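Local coordinates for peptide chain release factor subunit 1 (Aeropyrum pernix, PDB 3AGK), which probably directs the ending of protein synthesis at all three stop codons, as a class of release factor shared by archaea and eukaryotes, at residues S36-P41 / V119-T124; N91-F96 / C108-P113; D47-L52 / A77-L82; T32-L37 / K126-D131; M136-N141 / K216-G221. One frame throughout, in Å; residues are numbered along the deposited sequence.

Contact 1 (S36-P41 / V119-T124); sequences SLYIPP and VFYYRT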
# COMPACT_ATOMS: atom_id res chain seq x y z
N SER A 36 -19.46 -8.53 -3.74
CA SER A 36 -18.76 -8.27 -2.49
C SER A 36 -19.80 -8.01 -1.39
O SER A 36 -20.70 -7.19 -1.58
CB SER A 36 -17.84 -7.05 -2.65
OG SER A 36 -16.89 -7.25 -3.68
N LEU A 37 -19.69 -8.70 -0.26
CA LEU A 37 -20.71 -8.59 0.79
C LEU A 37 -20.13 -8.65 2.22
O LEU A 37 -19.55 -9.66 2.62
CB LEU A 37 -21.75 -9.68 0.60
CG LEU A 37 -22.77 -9.87 1.71
CD1 LEU A 37 -23.74 -8.70 1.72
CD2 LEU A 37 -23.51 -11.16 1.49
N TYR A 38 -20.30 -7.57 2.97
CA TYR A 38 -19.77 -7.47 4.34
C TYR A 38 -20.92 -7.36 5.33
O TYR A 38 -21.78 -6.48 5.20
CB TYR A 38 -18.92 -6.22 4.49
CG TYR A 38 -17.61 -6.18 3.74
CD1 TYR A 38 -17.57 -6.04 2.35
CD2 TYR A 38 -16.40 -6.20 4.43
CE1 TYR A 38 -16.35 -5.98 1.67
CE2 TYR A 38 -15.19 -6.13 3.76
CZ TYR A 38 -15.16 -6.02 2.39
OH TYR A 38 -13.94 -5.95 1.75
N ILE A 39 -20.94 -8.21 6.35
CA ILE A 39 -22.03 -8.23 7.31
C ILE A 39 -21.57 -8.03 8.75
O ILE A 39 -20.88 -8.88 9.31
CB ILE A 39 -22.79 -9.55 7.24
CG1 ILE A 39 -23.21 -9.85 5.78
CG2 ILE A 39 -23.98 -9.53 8.21
CD1 ILE A 39 -23.72 -11.28 5.58
N PRO A 40 -21.94 -6.89 9.36
CA PRO A 40 -21.51 -6.62 10.74
C PRO A 40 -22.16 -7.58 11.73
O PRO A 40 -23.17 -8.20 11.42
CB PRO A 40 -22.04 -5.20 10.98
CG PRO A 40 -22.20 -4.61 9.62
CD PRO A 40 -22.64 -5.75 8.76
N PRO A 41 -21.58 -7.69 12.93
CA PRO A 41 -22.17 -8.58 13.94
C PRO A 41 -23.57 -8.10 14.34
O PRO A 41 -24.46 -8.91 14.58
CB PRO A 41 -21.19 -8.48 15.11
CG PRO A 41 -19.93 -7.92 14.53
CD PRO A 41 -20.34 -7.05 13.39
N VAL A 119 -19.65 -1.68 9.14
CA VAL A 119 -20.50 -1.12 8.08
C VAL A 119 -20.89 -2.16 7.03
O VAL A 119 -20.05 -2.68 6.28
CB VAL A 119 -19.86 0.11 7.40
CG1 VAL A 119 -18.36 -0.05 7.27
CG2 VAL A 119 -20.51 0.39 6.04
N PHE A 120 -22.18 -2.47 6.99
CA PHE A 120 -22.69 -3.39 5.98
C PHE A 120 -22.34 -2.86 4.61
O PHE A 120 -22.37 -1.65 4.39
CB PHE A 120 -24.20 -3.56 6.11
CG PHE A 120 -24.80 -4.40 5.03
CD1 PHE A 120 -24.74 -5.78 5.09
CD2 PHE A 120 -25.43 -3.82 3.94
CE1 PHE A 120 -25.30 -6.57 4.10
CE2 PHE A 120 -26.00 -4.60 2.95
CZ PHE A 120 -25.93 -5.97 3.02
N TYR A 121 -22.01 -3.74 3.69
CA TYR A 121 -21.67 -3.30 2.35
C TYR A 121 -22.04 -4.41 1.40
O TYR A 121 -21.79 -5.58 1.67
CB TYR A 121 -20.18 -2.98 2.28
CG TYR A 121 -19.72 -2.32 1.00
CD1 TYR A 121 -19.73 -0.94 0.86
CD2 TYR A 121 -19.25 -3.08 -0.07
CE1 TYR A 121 -19.30 -0.32 -0.31
CE2 TYR A 121 -18.81 -2.47 -1.24
CZ TYR A 121 -18.85 -1.10 -1.35
OH TYR A 121 -18.41 -0.49 -2.51
N TYR A 122 -22.67 -4.04 0.29
CA TYR A 122 -23.00 -5.00 -0.75
C TYR A 122 -22.65 -4.38 -2.08
O TYR A 122 -22.97 -3.22 -2.33
CB TYR A 122 -24.49 -5.33 -0.74
CG TYR A 122 -24.96 -5.97 -2.04
CD1 TYR A 122 -24.81 -7.32 -2.26
CD2 TYR A 122 -25.52 -5.20 -3.06
CE1 TYR A 122 -25.22 -7.91 -3.45
CE2 TYR A 122 -25.94 -5.78 -4.26
CZ TYR A 122 -25.78 -7.14 -4.43
OH TYR A 122 -26.17 -7.76 -5.60
N ARG A 123 -22.00 -5.13 -2.95
CA ARG A 123 -21.70 -4.55 -4.25
C ARG A 123 -21.45 -5.57 -5.35
O ARG A 123 -21.00 -6.68 -5.10
CB ARG A 123 -20.52 -3.59 -4.12
CG ARG A 123 -20.30 -2.73 -5.33
CD ARG A 123 -19.64 -1.45 -4.91
NE ARG A 123 -20.09 -0.33 -5.71
CZ ARG A 123 -19.34 0.31 -6.60
NH1 ARG A 123 -18.08 -0.06 -6.77
NH2 ARG A 123 -19.84 1.31 -7.30
N THR A 124 -21.79 -5.18 -6.58
CA THR A 124 -21.40 -5.95 -7.74
C THR A 124 -20.52 -5.09 -8.61
O THR A 124 -20.88 -3.97 -8.95
CB THR A 124 -22.61 -6.47 -8.53
OG1 THR A 124 -23.50 -5.38 -8.83
CG2 THR A 124 -23.35 -7.50 -7.72

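Contact 2 (N91-F96 / C108-P113); sequences NGLVLF and CFMFSP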
# COMPACT_ATOMS: atom_id res chain seq x y z
N ASN A 91 -17.14 -11.34 14.66
CA ASN A 91 -16.44 -10.31 13.90
C ASN A 91 -17.13 -10.03 12.57
O ASN A 91 -16.58 -9.31 11.73
CB ASN A 91 -14.99 -10.71 13.64
CG ASN A 91 -14.10 -10.48 14.83
OD1 ASN A 91 -14.54 -9.97 15.86
ND2 ASN A 91 -12.83 -10.84 14.69
N GLY A 92 -18.31 -10.61 12.39
CA GLY A 92 -19.05 -10.48 11.14
C GLY A 92 -18.64 -11.50 10.09
O GLY A 92 -17.85 -12.43 10.35
N LEU A 93 -19.18 -11.32 8.88
CA LEU A 93 -18.91 -12.18 7.74
C LEU A 93 -18.51 -11.34 6.54
O LEU A 93 -18.97 -10.21 6.41
CB LEU A 93 -20.18 -12.93 7.34
CG LEU A 93 -20.57 -14.28 7.91
CD1 LEU A 93 -21.91 -14.65 7.31
CD2 LEU A 93 -19.51 -15.31 7.56
N VAL A 94 -17.69 -11.89 5.66
CA VAL A 94 -17.53 -11.30 4.33
C VAL A 94 -17.56 -12.38 3.24
O VAL A 94 -16.98 -13.46 3.41
CB VAL A 94 -16.27 -10.39 4.20
CG1 VAL A 94 -15.79 -9.89 5.55
CG2 VAL A 94 -15.18 -11.11 3.47
N LEU A 95 -18.26 -12.08 2.15
CA LEU A 95 -18.35 -13.00 1.02
C LEU A 95 -17.91 -12.34 -0.28
O LEU A 95 -18.26 -11.20 -0.54
CB LEU A 95 -19.79 -13.49 0.84
CG LEU A 95 -20.30 -14.58 1.79
CD1 LEU A 95 -20.75 -13.96 3.11
CD2 LEU A 95 -21.42 -15.40 1.17
N PHE A 96 -17.15 -13.07 -1.09
CA PHE A 96 -16.90 -12.68 -2.49
C PHE A 96 -17.27 -13.86 -3.40
O PHE A 96 -16.85 -14.99 -3.16
CB PHE A 96 -15.43 -12.30 -2.69
CG PHE A 96 -14.95 -11.20 -1.78
CD1 PHE A 96 -14.27 -11.49 -0.60
CD2 PHE A 96 -15.15 -9.86 -2.10
CE1 PHE A 96 -13.82 -10.47 0.24
CE2 PHE A 96 -14.70 -8.84 -1.28
CZ PHE A 96 -14.04 -9.15 -0.10
N CYS A 108 -17.01 -19.05 -4.18
CA CYS A 108 -17.65 -18.22 -3.17
C CYS A 108 -16.80 -18.17 -1.91
O CYS A 108 -16.90 -19.06 -1.07
CB CYS A 108 -19.03 -18.77 -2.83
SG CYS A 108 -20.21 -17.53 -2.23
N PHE A 109 -15.97 -17.14 -1.76
CA PHE A 109 -15.14 -17.01 -0.56
C PHE A 109 -16.01 -16.56 0.60
O PHE A 109 -16.83 -15.66 0.45
CB PHE A 109 -13.98 -16.04 -0.78
CG PHE A 109 -13.14 -16.35 -2.00
CD1 PHE A 109 -13.55 -15.95 -3.26
CD2 PHE A 109 -11.95 -17.05 -1.87
CE1 PHE A 109 -12.79 -16.24 -4.38
CE2 PHE A 109 -11.18 -17.34 -2.99
CZ PHE A 109 -11.60 -16.93 -4.25
N MET A 110 -15.87 -17.21 1.76
CA MET A 110 -16.61 -16.77 2.93
C MET A 110 -15.75 -16.89 4.17
O MET A 110 -15.14 -17.91 4.40
CB MET A 110 -17.90 -17.56 3.13
CG MET A 110 -18.74 -16.96 4.25
SD MET A 110 -20.31 -17.77 4.62
CE MET A 110 -19.80 -19.47 4.85
N PHE A 111 -15.70 -15.84 4.98
CA PHE A 111 -14.94 -15.91 6.23
C PHE A 111 -15.33 -14.85 7.25
O PHE A 111 -16.13 -13.93 6.96
CB PHE A 111 -13.44 -15.82 5.95
CG PHE A 111 -13.04 -14.55 5.27
CD1 PHE A 111 -12.55 -13.48 6.00
CD2 PHE A 111 -13.16 -14.43 3.89
CE1 PHE A 111 -12.18 -12.31 5.38
CE2 PHE A 111 -12.79 -13.25 3.26
CZ PHE A 111 -12.29 -12.18 4.01
N SER A 112 -14.77 -14.99 8.44
CA SER A 112 -14.86 -13.92 9.42
C SER A 112 -13.48 -13.27 9.53
O SER A 112 -12.47 -13.95 9.57
CB SER A 112 -15.37 -14.44 10.77
OG SER A 112 -15.57 -13.38 11.69
N PRO A 113 -13.43 -11.93 9.54
CA PRO A 113 -12.15 -11.22 9.54
C PRO A 113 -11.54 -11.11 10.95
O PRO A 113 -12.28 -11.21 11.93
CB PRO A 113 -12.53 -9.84 9.01
CG PRO A 113 -13.94 -9.65 9.45
CD PRO A 113 -14.58 -11.02 9.42

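Contact 3 (D47-L52 / A77-L82); sequences DVMTLL and AAMDRL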
# COMPACT_ATOMS: atom_id res chain seq x y z
N ASP A 47 -32.17 -10.28 7.68
CA ASP A 47 -32.16 -8.95 7.05
C ASP A 47 -31.35 -8.99 5.75
O ASP A 47 -31.80 -8.49 4.70
CB ASP A 47 -31.53 -7.91 7.98
CG ASP A 47 -32.43 -7.55 9.15
OD1 ASP A 47 -33.54 -8.11 9.26
OD2 ASP A 47 -32.02 -6.69 9.96
N VAL A 48 -30.16 -9.58 5.83
CA VAL A 48 -29.30 -9.70 4.67
C VAL A 48 -29.98 -10.56 3.60
O VAL A 48 -29.95 -10.23 2.41
CB VAL A 48 -27.94 -10.33 5.05
CG1 VAL A 48 -26.99 -10.29 3.86
CG2 VAL A 48 -27.34 -9.59 6.26
N MET A 49 -30.60 -11.64 4.04
CA MET A 49 -31.32 -12.57 3.18
C MET A 49 -32.42 -11.87 2.37
O MET A 49 -32.54 -12.08 1.16
CB MET A 49 -31.90 -13.68 4.07
CG MET A 49 -31.89 -15.07 3.47
SD MET A 49 -30.31 -15.64 2.79
CE MET A 49 -31.00 -16.66 1.50
N THR A 50 -33.22 -11.04 3.04
CA THR A 50 -34.22 -10.21 2.38
C THR A 50 -33.59 -9.25 1.36
O THR A 50 -34.07 -9.13 0.23
CB THR A 50 -35.04 -9.40 3.41
OG1 THR A 50 -35.78 -10.31 4.23
CG2 THR A 50 -36.02 -8.44 2.71
N LEU A 51 -32.50 -8.60 1.75
CA LEU A 51 -31.78 -7.72 0.83
C LEU A 51 -31.26 -8.45 -0.42
O LEU A 51 -31.43 -7.99 -1.53
CB LEU A 51 -30.64 -7.00 1.57
CG LEU A 51 -29.83 -5.99 0.75
CD1 LEU A 51 -29.20 -4.92 1.65
CD2 LEU A 51 -28.75 -6.69 -0.07
N LEU A 52 -30.62 -9.61 -0.24
CA LEU A 52 -30.14 -10.38 -1.38
C LEU A 52 -31.31 -10.82 -2.26
O LEU A 52 -31.19 -10.85 -3.48
CB LEU A 52 -29.34 -11.60 -0.92
CG LEU A 52 -28.00 -11.33 -0.25
CD1 LEU A 52 -27.33 -12.63 0.14
CD2 LEU A 52 -27.10 -10.49 -1.16
N ALA A 77 -25.43 -18.20 -4.79
CA ALA A 77 -24.33 -18.83 -4.08
C ALA A 77 -24.19 -18.21 -2.69
O ALA A 77 -24.05 -18.92 -1.70
CB ALA A 77 -23.04 -18.70 -4.86
N ALA A 78 -24.26 -16.88 -2.63
CA ALA A 78 -24.17 -16.19 -1.34
C ALA A 78 -25.34 -16.56 -0.41
O ALA A 78 -25.13 -16.82 0.79
CB ALA A 78 -24.07 -14.69 -1.55
N MET A 79 -26.55 -16.61 -0.96
CA MET A 79 -27.71 -17.06 -0.18
C MET A 79 -27.54 -18.48 0.36
O MET A 79 -27.87 -18.74 1.51
CB MET A 79 -29.01 -16.99 -0.97
CG MET A 79 -29.47 -15.55 -1.28
SD MET A 79 -31.04 -15.45 -2.18
CE MET A 79 -30.51 -14.56 -3.64
N ASP A 80 -27.04 -19.38 -0.49
CA ASP A 80 -26.72 -20.75 -0.08
C ASP A 80 -25.81 -20.74 1.13
O ASP A 80 -26.04 -21.43 2.11
CB ASP A 80 -25.99 -21.48 -1.21
CG ASP A 80 -26.93 -22.01 -2.26
OD1 ASP A 80 -28.12 -22.21 -1.93
OD2 ASP A 80 -26.47 -22.23 -3.41
N ARG A 81 -24.75 -19.95 1.01
CA ARG A 81 -23.74 -19.83 2.05
C ARG A 81 -24.37 -19.37 3.36
O ARG A 81 -24.06 -19.90 4.44
CB ARG A 81 -22.66 -18.86 1.57
CG ARG A 81 -21.23 -19.39 1.54
CD ARG A 81 -21.12 -20.81 1.02
NE ARG A 81 -21.72 -20.97 -0.29
CZ ARG A 81 -21.05 -21.24 -1.41
NH1 ARG A 81 -19.73 -21.39 -1.38
NH2 ARG A 81 -21.70 -21.37 -2.55
N LEU A 82 -25.25 -18.38 3.29
CA LEU A 82 -25.82 -17.78 4.50
C LEU A 82 -26.82 -18.71 5.17
O LEU A 82 -26.98 -18.69 6.39
CB LEU A 82 -26.49 -16.43 4.20
CG LEU A 82 -25.62 -15.27 3.75
CD1 LEU A 82 -26.46 -14.01 3.60
CD2 LEU A 82 -24.48 -15.03 4.71

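Contact 4 (T32-L37 / K126-D131); sequences TVLLSL and KRFITD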
# COMPACT_ATOMS: atom_id res chain seq x y z
N THR A 32 -19.99 -5.73 -14.48
CA THR A 32 -20.00 -5.65 -13.03
C THR A 32 -20.76 -6.84 -12.45
O THR A 32 -21.94 -6.73 -12.12
CB THR A 32 -20.62 -4.34 -12.53
OG1 THR A 32 -21.98 -4.25 -12.97
CG2 THR A 32 -19.83 -3.14 -13.07
N VAL A 33 -20.07 -7.97 -12.31
CA VAL A 33 -20.70 -9.24 -11.95
C VAL A 33 -19.94 -10.02 -10.87
O VAL A 33 -20.12 -11.24 -10.74
CB VAL A 33 -20.86 -10.14 -13.19
CG1 VAL A 33 -21.53 -9.37 -14.32
CG2 VAL A 33 -19.50 -10.70 -13.63
N LEU A 34 -19.08 -9.34 -10.11
CA LEU A 34 -18.40 -9.96 -8.98
C LEU A 34 -18.92 -9.38 -7.67
O LEU A 34 -18.81 -8.18 -7.41
CB LEU A 34 -16.88 -9.79 -9.09
CG LEU A 34 -16.22 -10.46 -10.30
CD1 LEU A 34 -14.72 -10.17 -10.33
CD2 LEU A 34 -16.46 -11.96 -10.32
N LEU A 35 -19.49 -10.25 -6.85
CA LEU A 35 -20.19 -9.85 -5.63
C LEU A 35 -19.27 -9.65 -4.43
O LEU A 35 -18.41 -10.49 -4.14
CB LEU A 35 -21.25 -10.90 -5.28
CG LEU A 35 -22.00 -10.79 -3.95
CD1 LEU A 35 -22.34 -9.35 -3.66
CD2 LEU A 35 -23.28 -11.62 -4.01
N SER A 36 -19.46 -8.53 -3.74
CA SER A 36 -18.76 -8.27 -2.49
C SER A 36 -19.80 -8.01 -1.39
O SER A 36 -20.70 -7.19 -1.58
CB SER A 36 -17.84 -7.05 -2.65
OG SER A 36 -16.89 -7.25 -3.68
N LEU A 37 -19.69 -8.70 -0.26
CA LEU A 37 -20.71 -8.59 0.79
C LEU A 37 -20.13 -8.65 2.22
O LEU A 37 -19.55 -9.66 2.62
CB LEU A 37 -21.75 -9.68 0.60
CG LEU A 37 -22.77 -9.87 1.71
CD1 LEU A 37 -23.74 -8.70 1.72
CD2 LEU A 37 -23.51 -11.16 1.49
N LYS A 126 -16.65 -5.03 -11.34
CA LYS A 126 -15.76 -5.74 -12.26
C LYS A 126 -14.62 -6.40 -11.46
O LYS A 126 -13.82 -7.18 -12.00
CB LYS A 126 -15.23 -4.77 -13.33
CG LYS A 126 -16.33 -4.15 -14.22
CD LYS A 126 -15.81 -3.01 -15.10
CE LYS A 126 -16.94 -2.34 -15.89
NZ LYS A 126 -16.46 -1.16 -16.68
N ARG A 127 -14.58 -6.09 -10.16
CA ARG A 127 -13.62 -6.67 -9.23
C ARG A 127 -14.24 -6.82 -7.83
O ARG A 127 -15.33 -6.32 -7.57
CB ARG A 127 -12.35 -5.79 -9.18
CG ARG A 127 -12.58 -4.39 -8.64
CD ARG A 127 -11.42 -3.44 -8.99
NE ARG A 127 -10.16 -3.86 -8.38
CZ ARG A 127 -9.00 -3.22 -8.55
NH1 ARG A 127 -7.90 -3.67 -7.96
NH2 ARG A 127 -8.94 -2.12 -9.31
N PHE A 128 -13.55 -7.53 -6.94
CA PHE A 128 -13.95 -7.57 -5.54
C PHE A 128 -13.57 -6.27 -4.81
O PHE A 128 -12.51 -5.67 -5.07
CB PHE A 128 -13.34 -8.79 -4.82
CG PHE A 128 -13.86 -10.14 -5.29
CD1 PHE A 128 -15.22 -10.36 -5.50
CD2 PHE A 128 -12.99 -11.22 -5.48
CE1 PHE A 128 -15.70 -11.60 -5.92
CE2 PHE A 128 -13.46 -12.46 -5.90
CZ PHE A 128 -14.82 -12.65 -6.12
N ILE A 129 -14.42 -5.81 -3.90
CA ILE A 129 -14.11 -4.65 -3.09
C ILE A 129 -13.44 -5.11 -1.80
O ILE A 129 -14.08 -5.72 -0.94
CB ILE A 129 -15.37 -3.84 -2.74
CG1 ILE A 129 -16.24 -3.65 -3.99
CG2 ILE A 129 -14.98 -2.51 -2.09
CD1 ILE A 129 -15.54 -2.96 -5.13
N THR A 130 -12.16 -4.82 -1.67
CA THR A 130 -11.38 -5.37 -0.56
C THR A 130 -11.08 -4.27 0.44
O THR A 130 -10.53 -4.52 1.52
CB THR A 130 -10.06 -5.93 -1.08
OG1 THR A 130 -9.05 -4.93 -0.96
CG2 THR A 130 -10.20 -6.32 -2.54
N ASP A 131 -11.45 -3.05 0.06
CA ASP A 131 -11.27 -1.85 0.85
C ASP A 131 -11.01 -2.10 2.32
O ASP A 131 -9.89 -1.96 2.80
CB ASP A 131 -12.50 -0.95 0.73
CG ASP A 131 -12.55 -0.19 -0.58
OD1 ASP A 131 -11.80 -0.58 -1.50
OD2 ASP A 131 -13.34 0.77 -0.68

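Contact 5 (M136-N141 / K216-G221); sequences MVEDNN and KGVLKG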
# COMPACT_ATOMS: atom_id res chain seq x y z
N MET A 136 -6.75 -3.41 7.75
CA MET A 136 -6.35 -4.09 8.99
C MET A 136 -5.29 -5.15 8.71
O MET A 136 -4.73 -5.74 9.64
CB MET A 136 -7.56 -4.71 9.69
CG MET A 136 -7.29 -5.22 11.11
SD MET A 136 -7.18 -3.96 12.41
CE MET A 136 -7.46 -4.95 13.88
N VAL A 137 -5.03 -5.40 7.44
CA VAL A 137 -3.90 -6.23 7.05
C VAL A 137 -2.69 -5.32 6.95
O VAL A 137 -1.55 -5.76 6.74
CB VAL A 137 -4.16 -6.87 5.68
CG1 VAL A 137 -3.93 -5.85 4.58
CG2 VAL A 137 -3.26 -8.05 5.48
N GLU A 138 -2.95 -4.03 7.12
CA GLU A 138 -2.01 -2.98 6.80
C GLU A 138 -1.36 -2.40 8.04
O GLU A 138 -2.05 -1.89 8.93
CB GLU A 138 -2.77 -1.87 6.06
CG GLU A 138 -1.92 -0.76 5.51
CD GLU A 138 -2.77 0.44 5.11
OE1 GLU A 138 -3.75 0.28 4.35
OE2 GLU A 138 -2.45 1.55 5.57
N ASP A 139 -0.04 -2.50 8.11
CA ASP A 139 0.75 -1.83 9.14
C ASP A 139 0.37 -0.35 9.22
O ASP A 139 0.35 0.36 8.22
CB ASP A 139 2.25 -1.93 8.85
CG ASP A 139 2.63 -3.23 8.17
OD1 ASP A 139 3.52 -3.93 8.70
OD2 ASP A 139 2.05 -3.55 7.11
N ASN A 140 0.05 0.11 10.42
CA ASN A 140 -0.15 1.52 10.64
C ASN A 140 1.20 2.21 10.70
O ASN A 140 1.61 2.69 11.75
CB ASN A 140 -0.93 1.76 11.93
CG ASN A 140 -2.38 1.31 11.83
OD1 ASN A 140 -3.08 1.20 12.85
ND2 ASN A 140 -2.85 1.06 10.61
N ASN A 141 1.90 2.24 9.57
CA ASN A 141 3.22 2.86 9.53
C ASN A 141 3.44 3.82 8.36
O ASN A 141 4.57 4.01 7.91
CB ASN A 141 4.32 1.79 9.55
CG ASN A 141 4.33 0.94 8.30
OD1 ASN A 141 5.15 0.04 8.17
ND2 ASN A 141 3.42 1.22 7.37
N LYS A 216 -7.96 7.03 9.69
CA LYS A 216 -7.96 5.57 9.80
C LYS A 216 -6.85 5.08 10.72
O LYS A 216 -6.77 3.88 10.99
CB LYS A 216 -7.79 4.91 8.43
CG LYS A 216 -8.98 4.99 7.50
CD LYS A 216 -8.73 4.18 6.23
CE LYS A 216 -7.29 4.34 5.75
NZ LYS A 216 -6.96 3.50 4.55
N GLY A 217 -5.98 5.98 11.17
CA GLY A 217 -4.87 5.61 12.04
C GLY A 217 -3.64 5.06 11.33
O GLY A 217 -2.61 4.80 11.95
N VAL A 218 -3.77 4.87 10.03
CA VAL A 218 -2.70 4.40 9.17
C VAL A 218 -1.55 5.41 9.03
O VAL A 218 -0.37 5.01 8.97
CB VAL A 218 -3.26 4.13 7.77
CG1 VAL A 218 -2.13 3.93 6.79
CG2 VAL A 218 -4.18 2.93 7.80
N LEU A 219 -1.87 6.69 8.96
CA LEU A 219 -0.84 7.72 8.81
C LEU A 219 -0.25 8.06 10.16
O LEU A 219 -0.97 8.48 11.06
CB LEU A 219 -1.40 8.99 8.17
CG LEU A 219 -0.41 9.91 7.46
CD1 LEU A 219 0.23 9.18 6.27
CD2 LEU A 219 -1.08 11.22 6.97
N LYS A 220 1.06 7.90 10.30
CA LYS A 220 1.74 8.20 11.55
C LYS A 220 2.49 9.53 11.54
O LYS A 220 2.81 10.08 12.60
CB LYS A 220 2.69 7.06 11.94
CG LYS A 220 1.96 5.76 12.30
CD LYS A 220 1.35 5.82 13.70
CE LYS A 220 2.16 4.95 14.68
NZ LYS A 220 1.61 4.95 16.07
N GLY A 221 2.77 10.06 10.36
CA GLY A 221 3.52 11.30 10.29
C GLY A 221 3.50 11.94 8.92
O GLY A 221 3.09 11.31 7.94

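Contact 1 (S36-P41 / V119-T124)
The Phe120 ring has Ile39 CG1 and Pro40 CD at its edge, close to its plane, while Leu37 CD1 approaches it obliquely, 3.6 Å from Phe120 CE1. That methyl also lies near the plane of the Tyr122 ring, at its edge. These groups join strand 34-39 to strand 121-125, an antiparallel pair at one side of the four-stranded sheet in the N-terminal domain of the release factor; the short strand axes run 4.7 Å apart. With CG anti to the backbone N (chi1 162°), Tyr122 points to the same face of the sheet as Leu37, where its side chain touches Leu52 and Glu55 of helix 45-58. On the reverse face Tyr38 and Tyr121 lie side by side and point the same way, Tyr38 CD1 being 4.0 Å from Tyr121 CB. Phe132 meets both rings, edge-to-face with Tyr121 and with planes at about 45° to Tyr38; separately, Tyr38 OH is hydrogen-bonded to Ile129 O. Pro40, past the end of the strand, brings CG to 3.4 Å from Phe120 N. The backbone pairing rests on two hydrogen-bonded pairs, Ser36 with Arg123 and Tyr38 with Tyr121. In the second, Tyr38 N donates almost straight to Tyr121 O at 2.8 Å, and the return bond from Tyr121 N reaches a lone pair of Tyr38 O at 3.1 Å.

Contact 2 (N91-F96 / C108-P113)
Segments 93-96 and 108-111 run antiparallel, 169° between their directions, as the two arms of a beta hairpin. Val94 with Phe111 and Phe96 with Phe109 are its hydrogen-bonded pairs, and the Cys97-Cys108 disulfide ties the arms together covalently. Leu95 and Met110, a non-hydrogen-bonded pair, lie side by side, with Leu95 CG 3.8 Å from Met110 CG. Leu93 crosses Met110 obliquely, its CD2 also 3.8 Å from Met110 CG, so one methylene is shared by two leucines; Arg81 of helix 65-82 touches both Leu95 and Met110. On the other face Phe111 takes the crowded position between backbone N and carbonyl carbon (chi1 60°), which lays its ring across Val94, whose CG2 comes over one face. The ring of Phe96 presents its edge to Phe111 CE2, 4.2 Å from Phe96 CE1. Beyond the strands, Asn91 ND2 donates to Pro113 O at 2.8 Å, the acceptor sitting only 15° out of the amide plane. An alanine here would remove that donor and would probably loosen the open end of the hairpin. Next to it Gly92 has positive phi, and its carbonyl is held by a second side chain, Ser112 OG donating to Gly92 O at 2.8 Å.

Contact 3 (D47-L52 / A77-L82)
Segments 47-52 and 77-82 are helical throughout and nearly antiparallel, their short axes passing 10.5 Å apart with a crossing angle of -163°. Met49 and Met79 bring the backbones nearest, with CA atoms 6.7 Å apart, and the interface is made of apolar side chains. Leu52 supplies its central methyl: CG is anti to the carbonyl carbon, and CD1 touches Leu82 CD1 at 3.8 Å, Met79 CG at 3.9 Å and Ala78 CB at 4.2 Å. Leu52 and Leu82 cross at about a right angle, whereas Leu52 and Met79 slide past each other in opposite directions. Helices 45-58 and 65-82 form a helical hairpin inserted in sequence between strands 34-39 and 93-98, which are neighbours in the sheet, and it packs on one face of that four-stranded sheet in an alpha/beta arrangement. The sheet side of the interface is set by Val48, which rests on Ile39, and by Leu82, which reaches both Ile39 and Leu93; Ala78 lies on Leu35 and Leu95. Val48 CG1, anti to its backbone N, closes against Leu82 CD1 at 3.8 Å. Met49 crosses Met79 obliquely; it is bent at chi2 (50°) and again at chi3, which brings its end to the facing helix, with Met49 SD 4.1 Å from Leu82 CB.

Contact 4 (T32-L37 / K126-D131)
A classic beta bulge, in which Val33 and Leu34 both face Asp125, starts strand 34-39 at its junction with strand 121-125; from there segment 126-131 continues beside segment 32-37, and their touching parts, 32-36 and 126-129, run 21° apart. At the outer end Thr32 CG2 meets the aliphatic part of Lys126, 3.8 Å from Lys126 CG. Leu34, with CG anti to its carbonyl carbon, brings CD1 to 3.5 Å from Lys126 O, while its CB lies 3.8 Å from Phe128 CE1. The Phe128 ring approaches the strand obliquely, bringing CE1 to 3.4 Å from Leu35 O. Beyond the strand the same ring meets those of Phe96 and Trp27, so the Phe128 ring joins a cluster with them. Ser36 OG sits at the edge of the Phe128 ring, close to its plane, 4.0 Å from Phe128 CD1. Turned anti to the carbonyl carbon (chi1 -59°), Ser36 OG accepts a nearly linear hydrogen bond (175° at the hydrogen) from Ile129 N, 2.9 Å away.

Contact 5 (M136-N141 / K216-G221)
Val218 stands at about a right angle to both Glu138 and Asn140. Its CG1, anti to the backbone N, and its CG2 are turned to the Glu138 carboxylate, with CD of Glu138 3.9 Å from Val218 CG2; the Asn140 amide meets the latter methyl, ND2 being 3.6 Å from Val218 CG2. Asn140 is the centre of an inverse gamma turn, and its carbonyl faces the folded Lys220 chain, Asn140 O lying 3.7 Å from Lys220 CE. In segment 216-221, Gly217 closes helix 188-215 in a Schellman motif, its phi of 82° being suited to glycine. The contact thus sets the chain that leaves helix 131-134 against the start of strand 219-226, next to strand 142-149 in the five-stranded mixed sheet. An alanine at Glu138 would strip the carboxylate from Val218 and is likely to leave its methyls less well covered. Lys216 pairs with Asp135. With Asp135 also close to Glu138 OE1, and OE2 buried without a polar partner in the model, the pKa of Glu138 would probably be raised, an effect partly offset by Lys216 NZ, 4.6 Å from Glu138 OE1 and beyond a salt bridge.

How the contacts relate
Contacts 1 to 4 all lie in the N-terminal domain: contacts 1 and 2 pair the two outer strands of the four-stranded sheet with its inner strands, and a probable hydrogen bond, Leu95 N to Leu37 O, joins the inner two. Contact 3, centred about 11 Å from the centre of contact 1, belongs to the helical layer on that sheet. Contact 4 reuses strand 34-39 and shares Ser36 and Leu37 with contact 1. Along the chain, contact 3, then contact 2, are nested within the loops closed by contacts 1 and 4, so segments far apart in sequence are brought together in the domain. Contact 5 follows in series, its nearest atoms about 6 Å from those of contact 4, and marks the passage to the five-stranded sheet of the next domain.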